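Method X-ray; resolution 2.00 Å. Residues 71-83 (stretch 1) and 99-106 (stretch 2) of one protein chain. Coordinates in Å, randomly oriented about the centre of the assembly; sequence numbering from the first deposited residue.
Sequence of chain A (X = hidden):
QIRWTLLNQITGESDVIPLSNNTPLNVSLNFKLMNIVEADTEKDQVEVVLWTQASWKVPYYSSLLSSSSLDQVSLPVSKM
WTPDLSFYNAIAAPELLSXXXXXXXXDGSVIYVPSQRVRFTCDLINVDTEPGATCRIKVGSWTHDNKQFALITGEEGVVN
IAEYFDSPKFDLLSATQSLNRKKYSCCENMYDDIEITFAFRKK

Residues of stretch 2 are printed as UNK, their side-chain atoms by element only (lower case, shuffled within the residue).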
ATOM      1  N   ASP A  71       2.966  33.949   7.524  1.00 45.28           N
ATOM      2  CA  ASP A  71       1.846  34.122   8.473  1.00 44.34           C
ATOM      3  C   ASP A  71       1.311  32.776   8.954  1.00 41.96           C
ATOM      4  O   ASP A  71       0.654  32.684   9.999  1.00 41.73           O
ATOM      5  CB  ASP A  71       0.694  34.929   7.843  1.00 45.02           C
ATOM      6  CG  ASP A  71       1.190  36.148   7.066  1.00 49.11           C
ATOM      7  OD1 ASP A  71       2.036  36.905   7.623  1.00 52.35           O
ATOM      8  OD2 ASP A  71       0.807  36.413   5.889  1.00 52.58           O
ATOM      9  N   GLN A  72       1.568  31.750   8.153  1.00 38.62           N
ATOM     10  CA  GLN A  72       1.263  30.378   8.505  1.00 36.22           C
ATOM     11  C   GLN A  72       2.173  29.440   7.713  1.00 33.73           C
ATOM     12  O   GLN A  72       2.849  29.871   6.775  1.00 31.89           O
ATOM     13  CB  GLN A  72      -0.194  30.062   8.231  1.00 36.77           C
ATOM     14  CG  GLN A  72      -0.643  30.423   6.844  1.00 40.10           C
ATOM     15  CD  GLN A  72      -2.126  30.281   6.705  1.00 45.94           C
ATOM     16  OE1 GLN A  72      -2.885  30.662   7.618  1.00 47.43           O
ATOM     17  NE2 GLN A  72      -2.565  29.726   5.576  1.00 46.30           N
ATOM     18  N   VAL A  73       2.222  28.180   8.141  1.00 31.08           N
ATOM     19  CA  VAL A  73       3.082  27.200   7.502  1.00 29.30           C
ATOM     20  C   VAL A  73       2.319  25.891   7.400  1.00 29.01           C
ATOM     21  O   VAL A  73       1.626  25.469   8.342  1.00 27.82           O
ATOM     22  CB  VAL A  73       4.491  27.060   8.215  1.00 28.21           C
ATOM     23  CG1 VAL A  73       4.385  26.441   9.551  1.00 26.40           C
ATOM     24  CG2 VAL A  73       5.495  26.264   7.342  1.00 27.17           C
ATOM     25  N   SER A  74       2.432  25.287   6.229  1.00 27.79           N
ATOM     26  CA  SER A  74       1.925  23.964   5.963  1.00 27.96           C
ATOM     27  C   SER A  74       3.052  22.930   6.184  1.00 27.43           C
ATOM     28  O   SER A  74       4.177  23.106   5.697  1.00 26.39           O
ATOM     29  CB  SER A  74       1.417  23.926   4.520  1.00 28.39           C
ATOM     30  OG  SER A  74       1.158  22.606   4.056  1.00 30.19           O
ATOM     31  N   LEU A  75       2.748  21.876   6.931  1.00 26.94           N
ATOM     32  CA  LEU A  75       3.699  20.823   7.247  1.00 27.05           C
ATOM     33  C   LEU A  75       3.073  19.458   7.024  1.00 26.79           C
ATOM     34  O   LEU A  75       1.846  19.301   7.135  1.00 27.33           O
ATOM     35  CB  LEU A  75       4.177  20.946   8.688  1.00 27.37           C
ATOM     36  CG  LEU A  75       4.831  22.284   9.076  1.00 28.68           C
ATOM     37  CD1 LEU A  75       4.644  22.553  10.581  1.00 28.45           C
ATOM     38  CD2 LEU A  75       6.294  22.264   8.662  1.00 28.14           C
ATOM     39  N   PRO A  76       3.906  18.462   6.724  1.00 26.53           N
ATOM     40  CA  PRO A  76       3.427  17.111   6.615  1.00 26.10           C
ATOM     41  C   PRO A  76       2.876  16.705   7.964  1.00 25.01           C
ATOM     42  O   PRO A  76       3.438  17.049   9.007  1.00 24.61           O
ATOM     43  CB  PRO A  76       4.710  16.280   6.308  1.00 25.82           C
ATOM     44  CG  PRO A  76       5.687  17.276   5.754  1.00 26.02           C
ATOM     45  CD  PRO A  76       5.366  18.549   6.522  1.00 26.91           C
ATOM     46  N   VAL A  77       1.769  16.000   7.905  1.00 24.62           N
ATOM     47  CA  VAL A  77       1.108  15.387   9.013  1.00 25.41           C
ATOM     48  C   VAL A  77       2.012  14.559   9.899  1.00 25.90           C
ATOM     49  O   VAL A  77       1.804  14.513  11.107  1.00 25.42           O
ATOM     50  CB  VAL A  77      -0.082  14.566   8.462  1.00 25.05           C
ATOM     51  CG1 VAL A  77      -0.305  13.287   9.186  1.00 28.46           C
ATOM     52  CG2 VAL A  77      -1.333  15.424   8.444  1.00 26.92           C
ATOM     53  N   SER A  78       3.022  13.903   9.325  1.00 26.70           N
ATOM     54  CA  SER A  78       3.948  13.099  10.114  1.00 27.68           C
ATOM     55  C   SER A  78       4.805  13.926  11.086  1.00 28.41           C
ATOM     56  O   SER A  78       5.469  13.355  11.943  1.00 29.29           O
ATOM     57  CB  SER A  78       4.887  12.341   9.176  1.00 28.54           C
ATOM     58  OG  SER A  78       5.650  13.282   8.449  1.00 29.79           O
ATOM     59  N   LYS A  79       4.809  15.253  10.954  1.00 28.11           N
ATOM     60  CA  LYS A  79       5.666  16.118  11.783  1.00 28.72           C
ATOM     61  C   LYS A  79       5.072  16.483  13.153  1.00 28.80           C
ATOM     62  O   LYS A  79       5.769  17.024  13.992  1.00 29.34           O
ATOM     63  CB  LYS A  79       6.040  17.397  11.028  1.00 28.90           C
ATOM     64  CG  LYS A  79       6.942  17.096   9.813  1.00 32.18           C
ATOM     65  CD  LYS A  79       8.184  16.371  10.253  1.00 37.36           C
ATOM     66  CE  LYS A  79       8.719  15.470   9.137  1.00 42.84           C
ATOM     67  NZ  LYS A  79       9.868  14.674   9.639  1.00 45.46           N
ATOM     68  N   MET A  80       3.804  16.188  13.378  1.00 27.71           N
ATOM     69  CA  MET A  80       3.204  16.504  14.682  1.00 28.68           C
ATOM     70  C   MET A  80       2.089  15.544  15.037  1.00 27.36           C
ATOM     71  O   MET A  80       1.648  14.775  14.191  1.00 28.37           O
ATOM     72  CB  MET A  80       2.679  17.931  14.663  1.00 27.44           C
ATOM     73  CG  MET A  80       1.583  18.123  13.665  1.00 29.77           C
ATOM     74  SD  MET A  80       0.726  19.694  13.927  1.00 33.86           S
ATOM     75  CE  MET A  80       1.988  20.752  13.222  1.00 32.85           C
ATOM     76  N   TRP A  81       1.660  15.548  16.295  1.00 26.11           N
ATOM     77  CA  TRP A  81       0.490  14.795  16.671  1.00 25.57           C
ATOM     78  C   TRP A  81      -0.695  15.359  15.902  1.00 25.12           C
ATOM     79  O   TRP A  81      -0.825  16.586  15.776  1.00 24.59           O
ATOM     80  CB  TRP A  81       0.249  14.955  18.164  1.00 25.22           C
ATOM     81  CG  TRP A  81      -0.964  14.241  18.649  1.00 23.92           C
ATOM     82  CD1 TRP A  81      -1.019  12.974  19.115  1.00 23.93           C
ATOM     83  CD2 TRP A  81      -2.300  14.759  18.720  1.00 23.96           C
ATOM     84  NE1 TRP A  81      -2.306  12.661  19.476  1.00 24.99           N
ATOM     85  CE2 TRP A  81      -3.114  13.740  19.226  1.00 24.67           C
ATOM     86  CE3 TRP A  81      -2.899  15.990  18.370  1.00 26.52           C
ATOM     87  CZ2 TRP A  81      -4.496  13.906  19.435  1.00 24.45           C
ATOM     88  CZ3 TRP A  81      -4.273  16.164  18.583  1.00 23.53           C
ATOM     89  CH2 TRP A  81      -5.049  15.127  19.106  1.00 24.04           C
ATOM     90  N   THR A  82      -1.558  14.462  15.411  1.00 24.60           N
ATOM     91  CA  THR A  82      -2.847  14.830  14.803  1.00 24.12           C
ATOM     92  C   THR A  82      -3.909  13.905  15.378  1.00 24.29           C
ATOM     93  O   THR A  82      -3.604  12.796  15.848  1.00 23.88           O
ATOM     94  CB  THR A  82      -2.837  14.729  13.243  1.00 24.51           C
ATOM     95  OG1 THR A  82      -2.410  13.418  12.854  1.00 22.43           O
ATOM     96  CG2 THR A  82      -1.790  15.681  12.624  1.00 23.68           C
ATOM     97  N   PRO A  83      -5.160  14.361  15.409  1.00 24.46           N
ATOM     98  CA  PRO A  83      -6.223  13.556  16.037  1.00 24.60           C
ATOM     99  C   PRO A  83      -6.363  12.179  15.390  1.00 24.74           C
ATOM    100  O   PRO A  83      -6.348  12.075  14.171  1.00 24.98           O
ATOM    101  CB  PRO A  83      -7.480  14.394  15.773  1.00 23.88           C
ATOM    102  CG  PRO A  83      -6.961  15.817  15.774  1.00 23.58           C
ATOM    103  CD  PRO A  83      -5.656  15.687  14.963  1.00 23.88           C
ATOM    104  N   UNK A  99      -3.712  15.859  -0.294  1.00 28.06           N
ATOM    105  CA  UNK A  99      -2.365  15.861   0.284  1.00 29.33           C
ATOM    106  C   UNK A  99      -2.438  15.856   1.811  1.00 30.45           C
ATOM    107  O   UNK A  99      -3.264  16.543   2.395  1.00 31.10           O
ATOM    108  c   UNK A  99      -1.612  17.078  -0.189  1.00 29.83           C
ATOM    109  N   UNK A 100      -1.579  15.078   2.462  1.00 30.12           N
ATOM    110  CA  UNK A 100      -1.678  14.906   3.917  1.00 29.91           C
ATOM    111  C   UNK A 100      -0.799  15.899   4.669  1.00 28.71           C
ATOM    112  O   UNK A 100       0.308  15.571   5.101  1.00 27.72           O
ATOM    113  c   UNK A 100      -2.149  12.964   5.469  1.00 33.57           C
ATOM    114  c   UNK A 100      -1.334  13.467   4.301  1.00 30.80           C
ATOM    115  o   UNK A 100      -3.109  13.660   5.891  1.00 36.55           O
ATOM    116  o   UNK A 100      -1.901  11.874   6.028  1.00 35.44           O
ATOM    117  N   UNK A 101      -1.318  17.117   4.833  1.00 26.98           N
ATOM    118  CA  UNK A 101      -0.584  18.204   5.415  1.00 26.04           C
ATOM    119  C   UNK A 101      -1.494  19.013   6.334  1.00 26.03           C
ATOM    120  O   UNK A 101      -2.685  19.066   6.108  1.00 24.07           O
ATOM    121  c   UNK A 101       0.996  18.612   3.472  1.00 26.21           C
ATOM    122  c   UNK A 101       1.663  19.719   2.704  1.00 30.57           C
ATOM    123  c   UNK A 101      -0.108  19.136   4.333  1.00 25.98           C
ATOM    124  n   UNK A 101       5.306  19.721   2.741  1.00 40.63           N
ATOM    125  n   UNK A 101       3.910  21.251   3.652  1.00 37.19           N
ATOM    126  n   UNK A 101       3.074  19.416   2.536  1.00 37.36           N
ATOM    127  c   UNK A 101       4.084  20.132   2.989  1.00 36.08           C
ATOM    128  N   UNK A 102      -0.914  19.622   7.362  1.00 25.53           N
ATOM    129  CA  UNK A 102      -1.648  20.557   8.247  1.00 26.33           C
ATOM    130  C   UNK A 102      -1.100  21.956   8.005  1.00 27.54           C
ATOM    131  O   UNK A 102      -0.014  22.117   7.382  1.00 27.22           O
ATOM    132  c   UNK A 102      -1.513  20.184   9.752  1.00 25.94           C
ATOM    133  c   UNK A 102      -2.001  18.751  10.015  1.00 25.39           C
ATOM    134  c   UNK A 102      -0.085  20.342  10.238  1.00 25.55           C
ATOM    135  N   UNK A 103      -1.832  22.965   8.477  1.00 27.49           N
ATOM    136  CA  UNK A 103      -1.397  24.353   8.424  1.00 27.74           C
ATOM    137  C   UNK A 103      -1.440  24.942   9.812  1.00 28.88           C
ATOM    138  O   UNK A 103      -2.477  24.912  10.475  1.00 27.31           O
ATOM    139  c   UNK A 103      -2.246  24.694   6.057  1.00 28.55           C
ATOM    140  c   UNK A 103      -2.278  25.211   7.517  1.00 28.49           C
ATOM    141  c   UNK A 103      -1.847  26.685   7.609  1.00 27.31           C
ATOM    142  N   UNK A 104      -0.286  25.452  10.232  1.00 29.23           N
ATOM    143  CA  UNK A 104      -0.061  26.001  11.555  1.00 30.49           C
ATOM    144  C   UNK A 104      -0.037  27.525  11.422  1.00 30.82           C
ATOM    145  O   UNK A 104       0.672  28.060  10.572  1.00 29.75           O
ATOM    146  c   UNK A 104       1.299  25.523  12.122  1.00 30.21           C
ATOM    147  c   UNK A 104       1.491  25.989  13.520  1.00 29.66           C
ATOM    148  c   UNK A 104       1.411  24.018  12.048  1.00 29.94           C
ATOM    149  N   UNK A 105      -0.839  28.192  12.251  1.00 31.86           N
ATOM    150  CA  UNK A 105      -0.940  29.652  12.288  1.00 32.67           C
ATOM    151  C   UNK A 105       0.022  30.235  13.295  1.00 33.40           C
ATOM    152  O   UNK A 105       0.531  29.508  14.144  1.00 33.10           O
ATOM    153  o   UNK A 105      -3.268  29.619  11.696  1.00 32.73           O
ATOM    154  c   UNK A 105      -2.352  30.054  12.684  1.00 32.35           C
ATOM    155  N   UNK A 106       0.218  31.560  13.238  1.00 35.36           N
ATOM    156  CA  UNK A 106       1.141  32.277  14.147  1.00 36.83           C
ATOM    157  C   UNK A 106       0.818  32.111  15.620  1.00 36.85           C
ATOM    158  O   UNK A 106       1.704  32.189  16.454  1.00 37.07           O
ATOM    159  c   UNK A 106       3.103  35.234  12.829  1.00 43.43           C
ATOM    160  c   UNK A 106       3.962  35.405  11.549  1.00 44.55           C
ATOM    161  n   UNK A 106       5.415  35.704  11.789  1.00 48.22           N
ATOM    162  c   UNK A 106       1.210  33.783  13.829  1.00 37.93           C
ATOM    163  c   UNK A 106       2.051  34.125  12.587  1.00 40.22           C
TER

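Position 99 carries a single side-chain carbon, CB, and nothing beyond it. Its CB comes no closer than 7.5 Å to stretch 1, at S74 OG, so the atom count alone decides: A99.

Position 100 has two carbons, the second bearing two oxygens, which is a short carboxylate. One of these oxygens approaches the CG2 methyl of V77, and the backbone O accepts a hydrogen bond from V77 N at 3.2 Å with a nearly linear angle of 176°. Two carbons rather than three before the oxygens make this D100; its OD1 lies 3.6 Å from V77 CG2.

Position 101 shows three carbons, a nitrogen, and then a carbon holding two more nitrogens, a pattern unique to a guanidinium. CA to CB points sideways, yet the end of the chain comes nearer to stretch 1, reaching S74 and the ring of P76. This is R101. Its NH1 donates to S74 OG at 3.1 Å and 170°, and lies 2.8 Å from S74 O, which sits near the guanidinium plane. P76 CG covers one face of the group, 3.9 Å from R101 NH2.

Position 102 has three carbons, with CB carrying the other two. This beta-branched, wholly apolar side chain meets V77, M80 and T82, and no heteroatom is present: V102. Its CG1 is 3.7 Å from V77 CG2, and its CG2 is 3.7 Å from M80 CE.

Position 103 repeats the same three-carbon fork, but on the sheet face shared by Q72 and S74, whose side chains it touches. The residue is V103, with CG1 at 3.7 Å from Q72 CD and CG2 at 4.0 Å from S74 CB.

Position 104 is a third such fork, returned by the strand's alternation to the face of V73 and L75, where it meets M80 and L75. It is V104; its CG2 lies 3.5 Å from M80 CE and 3.8 Å from L75 CD1.

Position 105 has one carbon followed by one oxygen, with no branch, and faces the Q72 side chain at a distance; hence a primary hydroxyl, S105. Its OG stays 4.2 Å from Q72 OE1, a loose approach.

Position 106 has four carbons in a row ending in nitrogen and packs against D71 O, the signature of the chain being that of K106. Its CG lies 3.3 Å from D71 O, while K106 N makes a weak hydrogen bond to the same oxygen (3.5 Å, 125°).

The contact is an antiparallel strand pairing, with axes at 152° and 4.4 Å at closest approach. V73 and V104 exchange two backbone bonds, V73 N to V104 O at 2.9 Å and V104 N to V73 O at 2.7 Å. L75 and V102 do likewise, with L75 N to V102 O and V102 N to L75 O both at 2.8 Å. Between these rungs, S74 CA comes within 3.0 Å of V102 O in a CA-H...O contact. V102 and V104 join V73, L75 and M80 in a buried apolar cluster, whereas Q72, S74, V103 and S105 occupy the other face. In all, 798 Å² is buried, both sides summed.

Stretch 2, residues 99-106: ADRVVVSK
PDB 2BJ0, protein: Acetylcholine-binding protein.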